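Local coordinates for DyP-type peroxidase (Thermobifida cellulosilytica, PDB 4GS1), which probably uses haem and hydrogen peroxide to oxidise dyes and other reducing substrates, as expected of a DyP-type peroxidase, at residues B[122-127]-B[233-238]; B[127-132]-B[376-381]; B[29-34]-B[102-107]; B[98-103]-B[155-160]. All coordinates share one frame; numbering follows the deposited sequence. Where two conformers were deposited one is given.

Interaction 1. Residues B[122-127]-B[233-238]; sequences ADRRPD and HAWMDG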
# COMPACT_ATOMS: atom_id res chain seq x y z
N ALA B 122 -31.88 20.38 1.65
CA ALA B 122 -31.91 20.18 0.20
C ALA B 122 -31.90 21.52 -0.54
O ALA B 122 -31.49 21.59 -1.70
CB ALA B 122 -33.12 19.35 -0.19
N ASP B 123 -32.34 22.57 0.13
CA ASP B 123 -32.34 23.91 -0.46
C ASP B 123 -30.93 24.48 -0.61
O ASP B 123 -30.72 25.45 -1.34
CB ASP B 123 -33.22 24.87 0.35
CG ASP B 123 -32.72 25.07 1.77
OD1 ASP B 123 -32.68 26.23 2.22
OD2 ASP B 123 -32.37 24.07 2.43
N ARG B 124 -29.96 23.88 0.09
CA ARG B 124 -28.57 24.32 0.01
C ARG B 124 -27.79 23.51 -1.01
O ARG B 124 -26.60 23.74 -1.21
CB ARG B 124 -27.88 24.21 1.37
CG ARG B 124 -28.62 24.87 2.53
CD ARG B 124 -28.72 26.38 2.36
NE ARG B 124 -27.41 27.01 2.15
CZ ARG B 124 -26.52 27.24 3.11
NH1 ARG B 124 -26.77 26.89 4.36
NH2 ARG B 124 -25.37 27.83 2.81
N ARG B 125 -28.46 22.57 -1.67
CA ARG B 125 -27.77 21.61 -2.54
C ARG B 125 -27.68 22.11 -3.98
O ARG B 125 -28.70 22.20 -4.67
CB ARG B 125 -28.52 20.28 -2.50
CG ARG B 125 -27.80 19.14 -3.15
CD ARG B 125 -28.43 17.81 -2.76
NE ARG B 125 -27.83 16.72 -3.51
CZ ARG B 125 -28.04 15.43 -3.28
NH1 ARG B 125 -28.84 15.06 -2.30
NH2 ARG B 125 -27.43 14.53 -4.02
N PRO B 126 -26.46 22.42 -4.46
CA PRO B 126 -26.30 22.89 -5.84
C PRO B 126 -26.65 21.79 -6.83
O PRO B 126 -26.50 20.61 -6.50
CB PRO B 126 -24.81 23.22 -5.94
CG PRO B 126 -24.34 23.39 -4.51
CD PRO B 126 -25.18 22.41 -3.73
N ASP B 127 -27.11 22.16 -8.03
CA ASP B 127 -27.39 21.17 -9.07
C ASP B 127 -26.17 20.29 -9.35
O ASP B 127 -26.30 19.11 -9.68
CB ASP B 127 -27.82 21.85 -10.37
CG ASP B 127 -29.22 22.43 -10.29
OD1 ASP B 127 -29.95 22.13 -9.33
OD2 ASP B 127 -29.59 23.18 -11.22
N HIS B 233 -26.84 28.34 -2.63
CA HIS B 233 -25.88 27.40 -3.20
C HIS B 233 -24.46 27.96 -3.24
O HIS B 233 -23.53 27.28 -3.66
CB HIS B 233 -26.29 27.03 -4.64
CG HIS B 233 -27.63 26.38 -4.75
ND1 HIS B 233 -28.26 26.19 -5.96
CD2 HIS B 233 -28.47 25.88 -3.81
CE1 HIS B 233 -29.42 25.60 -5.76
NE2 HIS B 233 -29.57 25.40 -4.47
N ALA B 234 -24.29 29.21 -2.81
CA ALA B 234 -23.01 29.91 -2.98
C ALA B 234 -21.87 29.43 -2.08
O ALA B 234 -20.73 29.85 -2.25
CB ALA B 234 -23.22 31.43 -2.83
N TRP B 235 -22.18 28.56 -1.11
CA TRP B 235 -21.13 27.97 -0.28
C TRP B 235 -20.12 27.18 -1.10
O TRP B 235 -19.01 26.92 -0.63
CB TRP B 235 -21.72 27.10 0.84
CG TRP B 235 -22.48 25.89 0.35
CD1 TRP B 235 -23.79 25.86 -0.06
CD2 TRP B 235 -21.99 24.55 0.26
NE1 TRP B 235 -24.13 24.57 -0.42
CE2 TRP B 235 -23.05 23.75 -0.23
CE3 TRP B 235 -20.76 23.94 0.55
CZ2 TRP B 235 -22.91 22.37 -0.44
CZ3 TRP B 235 -20.63 22.57 0.33
CH2 TRP B 235 -21.70 21.80 -0.16
N MET B 236 -20.50 26.80 -2.32
CA MET B 236 -19.60 26.07 -3.21
C MET B 236 -18.90 26.94 -4.25
O MET B 236 -18.13 26.44 -5.05
CB MET B 236 -20.32 24.90 -3.91
CG MET B 236 -20.24 23.58 -3.16
SD MET B 236 -18.56 23.06 -2.79
CE MET B 236 -17.96 22.65 -4.43
N ASP B 237 -19.17 28.25 -4.23
CA ASP B 237 -18.44 29.17 -5.11
C ASP B 237 -16.93 29.02 -4.91
O ASP B 237 -16.44 29.12 -3.78
CB ASP B 237 -18.84 30.63 -4.84
CG ASP B 237 -20.25 30.96 -5.31
OD1 ASP B 237 -20.98 30.04 -5.72
OD2 ASP B 237 -20.63 32.15 -5.25
N GLY B 238 -16.20 28.77 -5.99
CA GLY B 238 -14.76 28.62 -5.91
C GLY B 238 -14.29 27.24 -5.47
O GLY B 238 -13.08 26.97 -5.42
O HOH W 1 -31.60 23.55 -4.03
O HOH W 2 -24.65 29.29 0.53
O HOH W 3 -27.09 25.18 -8.47

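Interaction 2. Residues B[127-132]-B[376-381]; sequences DALADL and LFAVPA. With GOL (glycerol), chain H.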
# COMPACT_ATOMS: atom_id res chain seq x y z
N ASP B 127 -27.11 22.16 -8.03
CA ASP B 127 -27.39 21.17 -9.07
C ASP B 127 -26.17 20.29 -9.35
O ASP B 127 -26.30 19.11 -9.68
CB ASP B 127 -27.82 21.85 -10.37
CG ASP B 127 -29.22 22.43 -10.29
OD1 ASP B 127 -29.95 22.13 -9.33
OD2 ASP B 127 -29.59 23.18 -11.22
N ALA B 128 -24.97 20.86 -9.21
CA ALA B 128 -23.74 20.12 -9.48
C ALA B 128 -23.50 18.99 -8.49
O ALA B 128 -22.69 18.09 -8.75
CB ALA B 128 -22.54 21.08 -9.50
N LEU B 129 -24.19 19.04 -7.35
CA LEU B 129 -24.09 17.97 -6.35
C LEU B 129 -25.17 16.89 -6.54
O LEU B 129 -25.35 16.03 -5.68
CB LEU B 129 -24.13 18.56 -4.93
CG LEU B 129 -23.74 17.70 -3.72
CD1 LEU B 129 -22.44 16.94 -3.98
CD2 LEU B 129 -23.59 18.56 -2.47
N ALA B 130 -25.88 16.92 -7.66
CA ALA B 130 -26.87 15.86 -7.93
C ALA B 130 -26.18 14.51 -8.01
O ALA B 130 -25.04 14.42 -8.46
CB ALA B 130 -27.62 16.14 -9.23
N ASP B 131 -26.86 13.45 -7.57
CA ASP B 131 -26.29 12.11 -7.65
C ASP B 131 -25.85 11.77 -9.08
O ASP B 131 -26.49 12.19 -10.05
CB ASP B 131 -27.28 11.05 -7.15
CG ASP B 131 -27.59 11.18 -5.67
OD1 ASP B 131 -28.60 10.58 -5.23
OD2 ASP B 131 -26.85 11.87 -4.94
N LEU B 132 -24.76 11.01 -9.19
CA LEU B 132 -24.30 10.55 -10.49
C LEU B 132 -25.31 9.55 -11.06
O LEU B 132 -25.98 8.83 -10.31
CB LEU B 132 -22.92 9.89 -10.35
CG LEU B 132 -21.80 10.75 -9.77
CD1 LEU B 132 -20.51 9.93 -9.61
CD2 LEU B 132 -21.53 11.96 -10.65
N LEU B 376 -19.42 10.98 -5.22
CA LEU B 376 -19.28 12.38 -5.58
C LEU B 376 -19.18 13.20 -4.30
O LEU B 376 -19.97 12.99 -3.37
CB LEU B 376 -20.47 12.84 -6.44
CG LEU B 376 -20.62 14.34 -6.71
CD1 LEU B 376 -19.48 14.88 -7.55
CD2 LEU B 376 -21.96 14.65 -7.38
N PHE B 377 -18.21 14.11 -4.25
CA PHE B 377 -18.03 14.98 -3.10
C PHE B 377 -17.82 16.42 -3.51
O PHE B 377 -17.11 16.71 -4.48
CB PHE B 377 -16.83 14.54 -2.25
CG PHE B 377 -17.02 13.22 -1.57
CD1 PHE B 377 -17.87 13.10 -0.48
CD2 PHE B 377 -16.35 12.09 -2.01
CE1 PHE B 377 -18.06 11.88 0.15
CE2 PHE B 377 -16.53 10.86 -1.38
CZ PHE B 377 -17.39 10.76 -0.30
N ALA B 378 -18.45 17.32 -2.77
CA ALA B 378 -18.25 18.76 -2.93
C ALA B 378 -17.08 19.17 -2.04
O ALA B 378 -17.04 18.85 -0.85
CB ALA B 378 -19.52 19.52 -2.54
N VAL B 379 -16.12 19.88 -2.62
CA VAL B 379 -14.93 20.28 -1.88
C VAL B 379 -14.84 21.80 -1.89
O VAL B 379 -14.36 22.41 -2.84
CB VAL B 379 -13.67 19.63 -2.49
CG1 VAL B 379 -12.41 20.13 -1.78
CG2 VAL B 379 -13.76 18.11 -2.41
N PRO B 380 -15.31 22.42 -0.81
CA PRO B 380 -15.41 23.89 -0.83
C PRO B 380 -14.09 24.62 -0.61
O PRO B 380 -13.12 24.04 -0.12
CB PRO B 380 -16.41 24.20 0.30
CG PRO B 380 -16.33 23.02 1.22
CD PRO B 380 -15.95 21.82 0.38
N ALA B 381 -14.06 25.90 -0.98
CA ALA B 381 -12.97 26.78 -0.60
C ALA B 381 -13.36 27.50 0.68
O ALA B 381 -14.47 28.03 0.79
CB ALA B 381 -12.71 27.79 -1.71
C1 GOL H . -23.02 9.67 -6.01
O1 GOL H . -24.04 9.70 -6.97
C2 GOL H . -23.51 8.96 -4.76
O2 GOL H . -22.86 7.69 -4.63
C3 GOL H . -23.04 9.83 -3.62
O3 GOL H . -21.64 9.90 -3.76

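Interaction 3. Residues B[29-34]-B[102-107]; sequences ARRRAD and PASLMV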
# COMPACT_ATOMS: atom_id res chain seq x y z
N ALA B 29 9.80 14.50 -0.96
CA ALA B 29 9.92 13.95 0.38
C ALA B 29 10.32 15.03 1.38
O ALA B 29 9.95 14.97 2.55
CB ALA B 29 10.94 12.82 0.39
N ARG B 30 11.05 16.03 0.90
CA ARG B 30 11.66 17.03 1.77
C ARG B 30 10.74 18.21 2.12
O ARG B 30 10.78 18.73 3.24
CB ARG B 30 12.96 17.55 1.12
CG ARG B 30 13.39 18.93 1.57
CD ARG B 30 14.55 19.48 0.73
NE ARG B 30 14.11 20.07 -0.54
CZ ARG B 30 13.52 21.25 -0.65
NH1 ARG B 30 13.27 21.99 0.42
NH2 ARG B 30 13.17 21.71 -1.85
N ARG B 31 9.91 18.62 1.17
CA ARG B 31 9.15 19.87 1.30
C ARG B 31 7.82 19.72 2.01
O ARG B 31 7.26 18.62 2.07
CB ARG B 31 8.88 20.44 -0.09
CG ARG B 31 7.92 19.57 -0.89
CD ARG B 31 7.83 19.97 -2.35
NE ARG B 31 6.76 20.93 -2.61
CZ ARG B 31 5.47 20.60 -2.69
NH1 ARG B 31 5.07 19.34 -2.51
NH2 ARG B 31 4.56 21.54 -2.93
N ARG B 32 7.30 20.83 2.53
CA ARG B 32 5.92 20.89 3.00
C ARG B 32 5.00 21.17 1.82
O ARG B 32 5.41 21.83 0.86
CB ARG B 32 5.75 22.02 4.02
CG ARG B 32 6.72 21.96 5.18
CD ARG B 32 5.99 21.87 6.52
NE ARG B 32 6.92 21.69 7.63
CZ ARG B 32 6.92 20.65 8.46
NH1 ARG B 32 6.03 19.68 8.32
NH2 ARG B 32 7.82 20.59 9.44
N ALA B 33 3.77 20.67 1.87
CA ALA B 33 2.79 21.03 0.85
C ALA B 33 2.44 22.51 0.99
O ALA B 33 2.63 23.11 2.05
CB ALA B 33 1.55 20.17 0.97
N ASP B 34 1.92 23.12 -0.08
CA ASP B 34 1.37 24.47 -0.00
C ASP B 34 -0.01 24.42 0.64
O ASP B 34 -0.99 23.99 0.02
CB ASP B 34 1.31 25.10 -1.40
CG ASP B 34 0.65 26.48 -1.41
OD1 ASP B 34 0.47 27.09 -0.33
OD2 ASP B 34 0.31 26.95 -2.51
N PRO B 102 8.79 16.18 6.06
CA PRO B 102 7.37 16.53 5.90
C PRO B 102 6.65 15.76 4.80
O PRO B 102 5.44 15.54 4.91
CB PRO B 102 7.42 18.03 5.56
CG PRO B 102 8.69 18.52 6.22
CD PRO B 102 9.66 17.38 6.04
N ALA B 103 7.37 15.39 3.75
CA ALA B 103 6.84 14.52 2.70
C ALA B 103 5.55 15.03 2.04
O ALA B 103 4.68 14.22 1.67
CB ALA B 103 6.63 13.10 3.24
N SER B 104 5.44 16.34 1.88
CA SER B 104 4.34 16.95 1.12
C SER B 104 2.96 16.57 1.65
O SER B 104 2.01 16.45 0.87
CB SER B 104 4.43 16.56 -0.37
OG SER B 104 5.61 17.11 -0.96
N LEU B 105 2.85 16.39 2.96
CA LEU B 105 1.59 15.95 3.57
C LEU B 105 0.48 16.95 3.32
O LEU B 105 0.64 18.14 3.58
CB LEU B 105 1.78 15.73 5.08
CG LEU B 105 0.53 15.38 5.88
CD1 LEU B 105 -0.08 14.08 5.34
CD2 LEU B 105 0.89 15.23 7.36
N MET B 106 -0.64 16.47 2.80
CA MET B 106 -1.77 17.34 2.47
C MET B 106 -3.10 16.67 2.78
O MET B 106 -3.25 15.46 2.59
CB MET B 106 -1.71 17.76 0.99
CG MET B 106 -1.50 16.59 0.01
SD MET B 106 -1.47 17.13 -1.73
CE MET B 106 0.03 18.09 -1.79
N VAL B 107 -4.06 17.48 3.23
CA VAL B 107 -5.38 17.01 3.64
C VAL B 107 -6.47 17.78 2.89
O VAL B 107 -6.48 19.02 2.89
CB VAL B 107 -5.60 17.17 5.17
CG1 VAL B 107 -6.96 16.62 5.58
CG2 VAL B 107 -4.49 16.47 5.95
O HOH W 4 2.82 19.53 4.44

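Interaction 4. Residues B[98-103]-B[155-160]; sequences AGLLPA and AEDPMV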
# COMPACT_ATOMS: atom_id res chain seq x y z
N ALA B 98 7.95 9.89 13.98
CA ALA B 98 9.16 10.55 14.47
C ALA B 98 10.34 10.33 13.52
O ALA B 98 10.50 9.24 12.95
CB ALA B 98 9.51 10.06 15.87
N GLY B 99 11.17 11.37 13.35
CA GLY B 99 12.36 11.26 12.52
C GLY B 99 12.10 11.26 11.03
O GLY B 99 13.00 10.93 10.24
N LEU B 100 10.89 11.63 10.63
CA LEU B 100 10.54 11.69 9.21
C LEU B 100 10.41 13.13 8.71
O LEU B 100 10.06 14.03 9.48
CB LEU B 100 9.24 10.94 8.93
CG LEU B 100 9.22 9.49 9.42
CD1 LEU B 100 7.91 8.81 9.00
CD2 LEU B 100 10.42 8.75 8.88
N LEU B 101 10.70 13.33 7.43
CA LEU B 101 10.58 14.64 6.79
C LEU B 101 9.11 14.94 6.48
O LEU B 101 8.25 14.06 6.64
CB LEU B 101 11.44 14.65 5.52
CG LEU B 101 12.94 14.50 5.78
CD1 LEU B 101 13.70 14.38 4.47
CD2 LEU B 101 13.45 15.67 6.58
N PRO B 102 8.79 16.18 6.06
CA PRO B 102 7.37 16.53 5.90
C PRO B 102 6.65 15.76 4.80
O PRO B 102 5.44 15.54 4.91
CB PRO B 102 7.42 18.03 5.56
CG PRO B 102 8.69 18.52 6.22
CD PRO B 102 9.66 17.38 6.04
N ALA B 103 7.37 15.39 3.75
CA ALA B 103 6.84 14.52 2.70
C ALA B 103 5.55 15.03 2.04
O ALA B 103 4.68 14.22 1.67
CB ALA B 103 6.63 13.10 3.24
N ALA B 155 0.63 11.93 0.90
CA ALA B 155 2.00 12.20 1.32
C ALA B 155 2.97 11.45 0.44
O ALA B 155 2.58 10.50 -0.23
CB ALA B 155 2.21 11.82 2.78
N GLU B 156 4.23 11.87 0.44
CA GLU B 156 5.25 11.22 -0.37
C GLU B 156 5.82 9.99 0.35
O GLU B 156 6.62 9.25 -0.21
CB GLU B 156 6.36 12.22 -0.71
CG GLU B 156 7.44 11.75 -1.70
CD GLU B 156 6.93 11.57 -3.13
OE1 GLU B 156 5.83 12.06 -3.46
OE2 GLU B 156 7.65 10.94 -3.93
N ASP B 157 5.39 9.78 1.60
CA ASP B 157 5.88 8.65 2.39
C ASP B 157 4.72 7.92 3.06
O ASP B 157 3.82 8.57 3.59
CB ASP B 157 6.87 9.15 3.46
CG ASP B 157 7.45 8.02 4.26
OD1 ASP B 157 8.49 7.46 3.83
OD2 ASP B 157 6.86 7.67 5.30
N PRO B 158 4.72 6.57 3.01
CA PRO B 158 3.56 5.82 3.51
C PRO B 158 3.43 5.83 5.04
O PRO B 158 2.32 5.66 5.55
CB PRO B 158 3.83 4.39 3.01
CG PRO B 158 5.34 4.31 2.95
CD PRO B 158 5.75 5.68 2.43
N MET B 159 4.53 6.01 5.77
CA MET B 159 4.45 6.08 7.23
C MET B 159 3.94 7.45 7.69
O MET B 159 3.12 7.54 8.61
CB MET B 159 5.81 5.75 7.84
CG MET B 159 5.79 5.63 9.34
SD MET B 159 4.68 4.31 9.87
CE MET B 159 5.64 3.68 11.24
N VAL B 160 4.41 8.51 7.04
CA VAL B 160 3.84 9.83 7.31
C VAL B 160 2.34 9.80 7.03
O VAL B 160 1.53 10.27 7.84
CB VAL B 160 4.52 10.91 6.44
CG1 VAL B 160 3.80 12.26 6.58
CG2 VAL B 160 5.99 11.03 6.82

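Interaction 1. Residues B[122-127]-B[233-238]
Trp235 directs its indole N-H at the backbone of Arg124: NE1 lies 2.7 Å from Arg124 O, the oxygen sits in the ring plane, and the bond is almost straight at 175°. CG of Trp235 stands between its own backbone N and carbonyl carbon (chi1 63°), which turns the indole across to the 122-127 loop. Next to it the His233 imidazole lies flat against the turn. Pro126 CA makes a CH-pi contact 3.9 Å from the centroid of the His233 ring, and Arg125 O covers the same face. Pro126 CD in turn meets Trp235 CZ2 at 4.0 Å. Waters bridge both ring nitrogens to the turn. One at 2.8 Å from His233 NE2 also donates to Ala122 O and Arg125 O; another joins His233 ND1 to the N-H of Asp127. The Arg124 guanidinium, nearly perpendicular to the indole, is positioned chiefly from outside, through NE to Ala232 O and NH2 to Asp391 O. Two loops of the N- and C-terminal family regions thus meet where Trp235 packs on Leu116 of helix 113-118 and Ala378 of strand 369-379, while Pro126 and Met236 cover Tyr241 of strand 240-249.

Interaction 2. Residues B[127-132]-B[376-381]
Leu132 and Leu376 are linked through a glycerol, probably from the crystallisation liquor: Leu132 N donates to glycerol O1 at 2.7 Å with an N-H...O angle of 150°, and Leu376 N donates to glycerol O3 at 2.9 Å along a straighter path of 171°. The strand involved, 369-379, borders the four-stranded antiparallel sheet of the C-terminal ferredoxin-like unit. Near its end Ala378 bonds through its backbone to Ile111 of strand 106-111, so the sheets of the two units meet edge to edge. Alternation along the strand decides which side chains serve the contact. Leu376 and Ala378 point to the 127-132 loop, whereas Phe377 points away and packs on Met150 of strand 149-155.

Leu376 makes the largest single contribution to the buried surface. Its CG is anti to the backbone N (chi1 170°), and the CD2 branch reaches into the bend of the loop, 3.3 Å from Ala130 O. The same methyl lies 4.1 Å from Leu129 CD1, the two leucines crossing obliquely. Farther down the chain Leu132 brings its branch point alongside the root of the Leu376 side chain, with CG 4.2 Å from Leu376 CB. The contact across the segments is otherwise apolar, and the loop is held in shape from within and from interaction 1: Ala130 N bonds to Asp127 O, and Arg125 reaches Leu129 O. At the far end Leu129 straddles a single methyl, CD1 and CD2 each 4.2 Å from Ala378 CB.

Interaction 3. Residues B[29-34]-B[102-107]
Pro102 presents its CG-CB edge to one face of the Arg32 guanidinium, CG 3.5 Å from the plane of that group and over its centre, with the rest of the proline ring tilted away behind. This is where the chain leaving helix 21-30 crosses the loop that leads into strand 106-111, a border strand of the N-terminal ferredoxin-like sheet. On its other flank the proline sets CD 3.3 Å from Arg30 O.

Ala103 and Ser104 follow in left-handed backbone conformation, which turns successive N-H groups to the crossing chain. Ala103 N bonds to Ala29 O at 2.9 Å, and Ser104 N meets Arg31 O at the same length. The Ser104 hydroxyl has its stronger partner in Met28 O, but Arg31 NH1 adds a weak bond to OG at 2.8 Å, made at the edge of the guanidinium. An alanine at Arg31 would remove that donor and the CG that lies against the hydroxyl, and would probably leave Ser104 OG without this second partner, though Met28 O remains.

Leu105 turns its side chain to helices 66-90 and 158-172, and a water taking the N-H of Ala33 lies 2.7 Å from Leu105 O. Met106 bends at its last torsion, and its CE comes to rest 3.8 Å from Ala33 CB.

Interaction 4. Residues B[98-103]-B[155-160]
Leu100 sets its CD1 methyl toward one face of the Asp157 carboxylate, 4.0 Å from OD2, while Met159 N comes from the opposite side of the plane and Val160 N takes the anti lone pair of OD2. This carboxylate is the N-cap of helix 158-172, and two N-H groups of the first turn grip its one oxygen. Met159 N lies 2.9 Å from OD2 and 47° out of the carboxylate plane; Val160 N reaches OD2 at 3.1 Å in a straighter bond of 163°. With CG anti to the backbone N (chi1 -177°), the group is carried forward to the amides of the first turn. OD1, the other oxygen, accepts from Thr188 N of the second subunit, so a single side chain serves both the helix and the dimer interface. An alanine in place of Asp157 would remove both acceptors, and would probably leave the Met159 and Val160 amides without their cap and Thr188 N of the second subunit without its mate.

Around the cap the packing is apolar. Val160 CG2 slides along Leu100, 3.7 Å from its CD1, and Leu100 also touches Arg187 of the second subunit. Ala103 faces the start of the helix, its CB 4.0 Å from Asp157 CB. Glu156 sends its carboxylate elsewhere, to the amides of Ala49 and Ala189. Its own backbone N closes the junction of strand and helix, donating almost straight to Ala103 O at 2.7 Å.

The four contacts form two pairs on the ferredoxin-like scaffold. Interactions 1 and 2 share Asp127, have centres 9 Å apart, and are tied by the salt bridge of Arg125 NH2 to Asp131 OD2 (2.9 Å) and by Met236 SD against Ala378 CB (3.7 Å). Interactions 3 and 4 share Pro102 and Ala103, with centres 8 Å apart; Ala103 gives its N-H to one and its carbonyl to the other. Between the pairs there is no touch: interactions 2 and 3 come within about 8 Å at their nearest atoms. Interaction 2 approaches the haem, the Leu132 side chain lying about 9 Å from it, whereas interaction 4 faces the second subunit.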